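Local coordinates for protein Na-translocating NADH-quinone reductase subunit C NqrC (Shewanella oneidensis, PDB 4XHF) that is the soluble part of one subunit of a membrane-bound redox complex and binds flavin mononucleotide through an FMN-binding domain, at residues 152-157 with 187-192; 68-73 with 119-124; 134-139 with 147-152. All blocks are in the same frame, centred on the assembly; numbering follows the deposited sequence.

Interaction 1: residues 152-157 with 187-192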
# COMPACT_ATOMS: atom_id res chain seq x y z
N GLU A 152 4.06 2.30 10.41
CA GLU A 152 3.99 2.97 11.70
C GLU A 152 4.47 4.41 11.57
O GLU A 152 5.09 4.76 10.56
CB GLU A 152 4.82 2.21 12.74
CG GLU A 152 4.37 0.77 12.97
CD GLU A 152 5.06 0.12 14.15
OE1 GLU A 152 5.98 0.74 14.73
OE2 GLU A 152 4.69 -1.02 14.51
N PRO A 153 4.19 5.26 12.57
CA PRO A 153 4.55 6.68 12.53
C PRO A 153 6.04 6.97 12.38
O PRO A 153 6.39 8.13 12.16
CB PRO A 153 4.03 7.21 13.87
CG PRO A 153 2.93 6.29 14.23
CD PRO A 153 3.39 4.95 13.77
N ASP A 154 6.90 5.96 12.50
CA ASP A 154 8.31 6.15 12.17
C ASP A 154 8.50 6.08 10.65
O ASP A 154 9.57 6.39 10.13
CB ASP A 154 9.20 5.11 12.88
CG ASP A 154 8.89 3.67 12.48
OD1 ASP A 154 8.12 3.44 11.52
OD2 ASP A 154 9.43 2.75 13.13
N PHE A 155 7.44 5.66 9.97
CA PHE A 155 7.42 5.59 8.51
C PHE A 155 8.50 4.64 8.00
O PHE A 155 9.15 4.90 6.98
CB PHE A 155 7.57 6.98 7.90
CG PHE A 155 6.52 7.95 8.37
CD1 PHE A 155 5.18 7.61 8.34
CD2 PHE A 155 6.88 9.19 8.87
CE1 PHE A 155 4.21 8.49 8.77
CE2 PHE A 155 5.91 10.08 9.31
CZ PHE A 155 4.58 9.73 9.26
N ASN A 156 8.68 3.55 8.73
CA ASN A 156 9.68 2.54 8.40
C ASN A 156 9.15 1.15 8.73
O ASN A 156 9.17 0.25 7.90
CB ASN A 156 10.98 2.82 9.15
CG ASN A 156 12.13 1.94 8.68
OD1 ASN A 156 12.06 1.33 7.62
ND2 ASN A 156 13.18 1.88 9.48
N THR A 157 8.67 0.98 9.96
CA THR A 157 8.14 -0.30 10.42
C THR A 157 6.78 -0.58 9.79
O THR A 157 5.87 0.24 9.86
CB THR A 157 8.02 -0.33 11.96
OG1 THR A 157 9.28 -0.03 12.55
CG2 THR A 157 7.56 -1.70 12.44
N GLY A 187 5.98 -6.01 11.07
CA GLY A 187 7.12 -5.76 11.94
C GLY A 187 8.41 -5.51 11.18
O GLY A 187 9.39 -5.04 11.76
N LYS A 188 8.41 -5.82 9.89
CA LYS A 188 9.58 -5.60 9.06
C LYS A 188 9.77 -4.10 8.81
O LYS A 188 8.84 -3.32 8.98
CB LYS A 188 9.44 -6.35 7.73
CG LYS A 188 9.28 -7.85 7.88
CD LYS A 188 10.52 -8.50 8.46
CE LYS A 188 10.32 -9.99 8.69
NZ LYS A 188 11.59 -10.68 9.03
N GLN A 189 10.98 -3.72 8.40
CA GLN A 189 11.31 -2.31 8.18
C GLN A 189 11.78 -2.04 6.75
O GLN A 189 12.64 -2.75 6.23
CB GLN A 189 12.37 -1.86 9.18
CG GLN A 189 11.83 -1.73 10.60
CD GLN A 189 12.84 -1.14 11.55
OE1 GLN A 189 14.05 -1.35 11.41
NE2 GLN A 189 12.36 -0.38 12.53
N LEU A 190 11.21 -1.01 6.14
CA LEU A 190 11.47 -0.68 4.74
C LEU A 190 12.89 -0.19 4.49
O LEU A 190 13.51 -0.56 3.49
CB LEU A 190 10.48 0.38 4.26
CG LEU A 190 9.02 -0.08 4.15
CD1 LEU A 190 8.10 1.12 4.15
CD2 LEU A 190 8.81 -0.91 2.89
N PHE A 191 13.41 0.64 5.40
CA PHE A 191 14.68 1.33 5.19
C PHE A 191 15.75 0.97 6.21
O PHE A 191 15.44 0.55 7.32
CB PHE A 191 14.46 2.84 5.23
CG PHE A 191 13.34 3.31 4.35
CD1 PHE A 191 13.55 3.53 3.00
CD2 PHE A 191 12.09 3.56 4.88
CE1 PHE A 191 12.52 3.96 2.19
CE2 PHE A 191 11.05 4.00 4.08
CZ PHE A 191 11.27 4.20 2.74
N ASP A 192 17.01 1.15 5.82
CA ASP A 192 18.13 0.99 6.74
C ASP A 192 18.45 2.32 7.42
O ASP A 192 17.70 3.28 7.30
CB ASP A 192 19.37 0.43 6.01
CG ASP A 192 19.84 1.32 4.86
OD1 ASP A 192 19.68 2.56 4.92
OD2 ASP A 192 20.40 0.77 3.89
O HOH W 1 15.84 0.60 10.11

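Interaction 2: residues 68-73 with 119-124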
# COMPACT_ATOMS: atom_id res chain seq x y z
N LYS A 68 -8.78 8.85 8.47
CA LYS A 68 -8.91 10.10 7.73
C LYS A 68 -8.34 9.93 6.32
O LYS A 68 -7.13 9.95 6.13
CB LYS A 68 -8.17 11.23 8.45
CG LYS A 68 -8.23 12.57 7.74
CD LYS A 68 -7.73 13.70 8.64
CE LYS A 68 -6.68 14.54 7.94
NZ LYS A 68 -6.00 15.50 8.86
N PRO A 69 -9.22 9.73 5.32
CA PRO A 69 -8.74 9.63 3.94
C PRO A 69 -8.17 10.95 3.44
O PRO A 69 -8.70 12.01 3.75
CB PRO A 69 -10.00 9.24 3.15
CG PRO A 69 -10.96 8.72 4.17
CD PRO A 69 -10.67 9.49 5.41
N LEU A 70 -7.09 10.86 2.67
CA LEU A 70 -6.42 12.05 2.15
C LEU A 70 -5.99 11.84 0.71
O LEU A 70 -5.49 10.77 0.35
CB LEU A 70 -5.19 12.39 2.99
CG LEU A 70 -5.42 12.86 4.42
CD1 LEU A 70 -4.10 12.89 5.17
CD2 LEU A 70 -6.07 14.22 4.42
N LEU A 71 -6.19 12.86 -0.11
CA LEU A 71 -5.62 12.90 -1.44
C LEU A 71 -4.41 13.82 -1.38
O LEU A 71 -4.55 15.00 -1.04
CB LEU A 71 -6.64 13.39 -2.47
CG LEU A 71 -6.22 13.33 -3.94
CD1 LEU A 71 -6.03 11.88 -4.39
CD2 LEU A 71 -7.24 14.04 -4.82
N ILE A 72 -3.24 13.29 -1.68
CA ILE A 72 -2.00 14.05 -1.56
C ILE A 72 -1.27 14.14 -2.90
O ILE A 72 -1.32 13.21 -3.71
CB ILE A 72 -1.06 13.44 -0.50
CG1 ILE A 72 -0.65 12.01 -0.88
CG2 ILE A 72 -1.72 13.46 0.87
CD1 ILE A 72 0.72 11.91 -1.50
N ASN A 73 -0.61 15.26 -3.12
CA ASN A 73 0.24 15.45 -4.28
C ASN A 73 1.58 14.75 -4.06
O ASN A 73 2.33 15.10 -3.14
CB ASN A 73 0.45 16.94 -4.55
CG ASN A 73 1.19 17.19 -5.85
OD1 ASN A 73 2.41 17.09 -5.91
ND2 ASN A 73 0.44 17.53 -6.89
N VAL A 119 -4.30 8.37 0.36
CA VAL A 119 -3.68 7.75 1.52
C VAL A 119 -4.63 7.84 2.71
O VAL A 119 -5.60 8.59 2.68
CB VAL A 119 -2.33 8.41 1.87
CG1 VAL A 119 -1.36 8.27 0.72
CG2 VAL A 119 -2.52 9.88 2.22
N PHE A 120 -4.33 7.07 3.75
CA PHE A 120 -5.19 7.00 4.93
C PHE A 120 -4.38 7.11 6.22
O PHE A 120 -3.48 6.30 6.46
CB PHE A 120 -5.98 5.69 4.94
CG PHE A 120 -6.75 5.44 3.68
CD1 PHE A 120 -6.17 4.80 2.61
CD2 PHE A 120 -8.07 5.84 3.58
CE1 PHE A 120 -6.88 4.56 1.45
CE2 PHE A 120 -8.79 5.61 2.43
CZ PHE A 120 -8.20 4.97 1.36
N LYS A 121 -4.70 8.10 7.04
CA LYS A 121 -4.16 8.20 8.39
C LYS A 121 -5.06 7.42 9.33
O LYS A 121 -6.27 7.61 9.32
CB LYS A 121 -4.04 9.65 8.84
CG LYS A 121 -2.95 10.45 8.14
CD LYS A 121 -2.90 11.88 8.66
CE LYS A 121 -1.84 12.70 7.95
NZ LYS A 121 -1.81 14.10 8.45
N VAL A 122 -4.46 6.54 10.14
CA VAL A 122 -5.22 5.69 11.05
C VAL A 122 -4.87 6.02 12.50
O VAL A 122 -3.70 6.11 12.86
CB VAL A 122 -4.95 4.20 10.79
CG1 VAL A 122 -5.88 3.33 11.62
CG2 VAL A 122 -5.11 3.89 9.30
N PHE A 123 -5.90 6.19 13.33
CA PHE A 123 -5.73 6.57 14.73
C PHE A 123 -6.29 5.50 15.66
O PHE A 123 -7.30 4.87 15.36
CB PHE A 123 -6.43 7.91 15.01
CG PHE A 123 -5.97 9.03 14.11
CD1 PHE A 123 -4.91 9.83 14.47
CD2 PHE A 123 -6.61 9.27 12.91
CE1 PHE A 123 -4.49 10.86 13.65
CE2 PHE A 123 -6.20 10.30 12.08
CZ PHE A 123 -5.14 11.09 12.46
N ASP A 124 -5.62 5.29 16.79
CA ASP A 124 -6.12 4.37 17.80
C ASP A 124 -7.24 5.03 18.58
O ASP A 124 -7.60 6.17 18.32
CB ASP A 124 -4.99 3.92 18.74
CG ASP A 124 -4.28 5.09 19.41
OD1 ASP A 124 -4.90 6.17 19.58
OD2 ASP A 124 -3.10 4.94 19.76

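Interaction 3: residues 134-139 with 147-152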
# COMPACT_ATOMS: atom_id res chain seq x y z
N VAL A 134 -0.93 3.34 2.71
CA VAL A 134 -0.74 3.87 1.37
C VAL A 134 -0.91 2.77 0.32
O VAL A 134 -0.58 1.62 0.57
CB VAL A 134 0.65 4.51 1.20
CG1 VAL A 134 0.84 5.63 2.20
CG2 VAL A 134 1.76 3.47 1.35
N PRO A 135 -1.44 3.13 -0.86
CA PRO A 135 -1.56 2.17 -1.95
C PRO A 135 -0.23 1.94 -2.65
O PRO A 135 0.56 2.87 -2.82
CB PRO A 135 -2.56 2.84 -2.89
CG PRO A 135 -2.34 4.30 -2.67
CD PRO A 135 -2.02 4.44 -1.21
N PHE A 136 0.02 0.70 -3.06
CA PHE A 136 1.18 0.39 -3.87
C PHE A 136 0.78 -0.63 -4.91
O PHE A 136 -0.14 -1.43 -4.69
CB PHE A 136 2.33 -0.14 -3.01
CG PHE A 136 2.19 -1.57 -2.62
CD1 PHE A 136 1.21 -1.96 -1.72
CD2 PHE A 136 3.02 -2.53 -3.15
CE1 PHE A 136 1.08 -3.28 -1.35
CE2 PHE A 136 2.89 -3.86 -2.79
CZ PHE A 136 1.92 -4.23 -1.88
N TYR A 137 1.44 -0.60 -6.05
CA TYR A 137 1.22 -1.59 -7.08
C TYR A 137 2.40 -1.63 -8.04
O TYR A 137 3.18 -0.68 -8.11
CB TYR A 137 -0.08 -1.31 -7.84
CG TYR A 137 -0.09 -0.03 -8.65
CD1 TYR A 137 -0.35 1.19 -8.04
CD2 TYR A 137 0.15 -0.05 -10.01
CE1 TYR A 137 -0.36 2.36 -8.77
CE2 TYR A 137 0.14 1.11 -10.75
CZ TYR A 137 -0.11 2.32 -10.13
OH TYR A 137 -0.12 3.48 -10.87
N GLY A 138 2.53 -2.74 -8.75
CA GLY A 138 3.64 -2.93 -9.66
C GLY A 138 3.49 -4.24 -10.41
O GLY A 138 2.74 -5.12 -9.99
N LYS A 139 4.21 -4.36 -11.52
CA LYS A 139 4.15 -5.57 -12.31
C LYS A 139 4.88 -6.71 -11.62
O LYS A 139 6.03 -6.55 -11.19
CB LYS A 139 4.74 -5.34 -13.70
CG LYS A 139 4.50 -6.49 -14.67
CD LYS A 139 5.51 -6.49 -15.80
CE LYS A 139 5.21 -7.60 -16.80
NZ LYS A 139 3.93 -7.39 -17.52
N GLY A 147 -2.20 -3.47 -3.95
CA GLY A 147 -2.36 -3.68 -2.53
C GLY A 147 -2.18 -2.41 -1.71
O GLY A 147 -2.12 -1.31 -2.25
N TYR A 148 -2.10 -2.59 -0.39
CA TYR A 148 -1.88 -1.49 0.54
C TYR A 148 -0.83 -1.89 1.57
O TYR A 148 -0.75 -3.05 1.97
CB TYR A 148 -3.19 -1.11 1.25
CG TYR A 148 -4.26 -0.56 0.33
CD1 TYR A 148 -4.34 0.80 0.06
CD2 TYR A 148 -5.19 -1.40 -0.26
CE1 TYR A 148 -5.31 1.31 -0.78
CE2 TYR A 148 -6.17 -0.90 -1.10
CZ TYR A 148 -6.22 0.46 -1.36
OH TYR A 148 -7.19 0.96 -2.19
N VAL A 149 -0.02 -0.91 1.98
CA VAL A 149 0.95 -1.09 3.06
C VAL A 149 0.69 -0.08 4.17
O VAL A 149 0.67 1.13 3.93
CB VAL A 149 2.40 -0.93 2.57
CG1 VAL A 149 3.38 -1.13 3.72
CG2 VAL A 149 2.69 -1.90 1.45
N ALA A 150 0.50 -0.58 5.39
CA ALA A 150 0.37 0.26 6.57
C ALA A 150 1.73 0.38 7.24
O ALA A 150 2.36 -0.63 7.54
CB ALA A 150 -0.65 -0.33 7.53
N VAL A 151 2.17 1.61 7.46
CA VAL A 151 3.45 1.87 8.10
C VAL A 151 3.24 2.61 9.41
O VAL A 151 2.34 3.44 9.52
CB VAL A 151 4.40 2.68 7.17
CG1 VAL A 151 4.74 1.88 5.93
CG2 VAL A 151 3.78 4.01 6.79
N GLU A 152 4.06 2.30 10.41
CA GLU A 152 3.99 2.97 11.70
C GLU A 152 4.47 4.41 11.57
O GLU A 152 5.09 4.76 10.56
CB GLU A 152 4.82 2.21 12.74
CG GLU A 152 4.37 0.77 12.97
CD GLU A 152 5.06 0.12 14.15
OE1 GLU A 152 5.98 0.74 14.73
OE2 GLU A 152 4.69 -1.02 14.51

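Interaction 1: residues 152-157 with 187-192
Thr-157 and Gln-189 form a single backbone bridge, their CA atoms 4.4 Å apart, and just beyond it Leu-190 N donates to Asn-156 O at 3.0 Å. The same carbonyl oxygen is also approached by the CA-H of Gln-189. Asn-156 then adds its side chain: with CG anti to the backbone N (chi1 -171°), the amide is carried along the 187-192 loop, where OD1 accepts a nearly straight bond from Phe-191 N at 2.7 Å. Its ND2 makes a weak, longer bond to Phe-191 O, so the carboxamide grips both polar backbone atoms of one residue, somewhat as a neighbouring strand would. One water ties the ensemble together, accepting from Asn-156 ND2 and donating to Gln-189 OE1 and Phe-191 O. Residues 152-155 form a type I beta turn in the connection between strands 144-151 and 158-165 of the FMN-binding domain, and Asp-154, its third residue, opens an Asx turn that runs on to Asn-156. Asp-154 OD1 takes the backbone N of both Asn-156 and Thr-157, the two donors arriving from the same face of the carboxylate. The hydroxyl of Thr-157 donates to the syn lone pair of Asp-154 OD2, while its oxygen receives Gln-189 NE2 at 3.1 Å, in the plane of the glutamine amide. Extended beyond CG, Gln-189 crosses Asn-156 at about a right angle, and the two amide planes stack only 20° apart. Farther along, Phe-155 O lies at the edge of the Phe-191 ring, 3.6 Å from CE2, whereas the Phe-155 ring leads away to stack on Phe-244.

Interaction 2: residues 68-73 with 119-124
Leu-70 and Val-119 face each other as a hydrogen-bonded antiparallel pair, each backbone N reaching the other's O at 2.7 Å. Val-119 sets CG1 anti to the carbonyl carbon (chi1 -61°), which turns CG2 toward the partner strand, 3.7 Å from Leu-70 CB; the same methyl lies 3.9 Å from Ile-72 CG2, the isoleucine crossing it at about a right angle. Leu-70 reaches the other way with CD1, which rests against the stem of Lys-121, nearest CE at 3.6 Å. The lysine is fully extended beyond CG, so its methylenes run past that methyl before NZ ends 4.4 Å from Lys-68 NZ, two like charges brought close together; the Lys-68 chain bends at chi3 (129°). Lys-68 CB approaches the edge of the Phe-123 ring at CE2, 4.2 Å away. These two strands, 67-73 and 113-123, are neighbours in the large antiparallel sheet of the protein. The face bearing Leu-70 and Val-119 is packed by Phe-243 and Leu-247 of helix 241-249, which touch Ile-72, Val-119 and Lys-121. On the other face stands the non-hydrogen-bonded pair Pro-69 and Phe-120, where the proline CB and CG lie along the CD2-CE2 side of the ring, CB 3.9 Å from CE2.

Interaction 3: residues 134-139 with 147-152
Val-134 and Val-149 pair through two backbone hydrogen bonds, as do Phe-136 and Gly-147, in the antiparallel hairpin of strands 129-139 and 144-151 near the centre of the chain. All four bonds are 3.0 Å long; three are nearly straight, and that from Gly-147 N to Phe-136 O is bent (147°). Between these pairs lies the non-hydrogen-bonded pair Pro-135 and Tyr-148. Its close backbones bring Pro-135 CA to Gly-147 O and Tyr-148 CA to Val-134 O as CA-H...O contacts.

From the CB of Phe-136, which leaves the sheet on the face shared with Val-134 and Val-149, chi1 of 79° sets CG between the backbone N and the carbonyl carbon and swings the ring across to the partner strand. CG comes within 4.1 Å of Val-149 CG2. Next, CD1 settles beside the Gly-147 carbonyl, 3.4 Å from its C, and CE1 reaches the following peptide, 3.4 Å from Tyr-148 N, which lies at the ring edge near its plane. The ring edge thus lies flush against Gly-147, which has no side chain on this face. Val-149 CG2 sits over one ring face, 3.5 Å from both CD1 and CE1, and is also the nearest partner of CZ at the far end. Ala-230, Met-231 and Trp-234 of helix 221-234 also pack against Phe-136, joining this face of the hairpin to the helix.

The opposite face carries Tyr-148, whose side chain touches Leu-41 and Tyr-44 of helix 29-48, and whose ring meets that of Tyr-164 of the next strand. Across the hairpin its CD1 and CE1 run along the root of Pro-135, with CE1 3.8 Å from the proline CB.

Along the chain the contacts come in series: interaction 2 closes first, interaction 3 follows, and interaction 1 opens last. Interactions 2 and 3 belong to one antiparallel sheet, in which strands 113-123 and 129-139 are neighbours; their centres are 13 Å apart, and Val-119 CG1 packs on Val-134 CG1 at 3.7 Å. Interaction 1 shares Glu-152 with interaction 3 just after strand 144-151, and Leu-190 CD1 touches Val-151 CG1 at 3.9 Å. Between interactions 1 and 2 the centres are about 17 Å apart, without touching. The sheet therefore runs continuously from strand 67-73 to the central hairpin, whose outgoing turn meets the 187-192 loop within the FMN-binding domain.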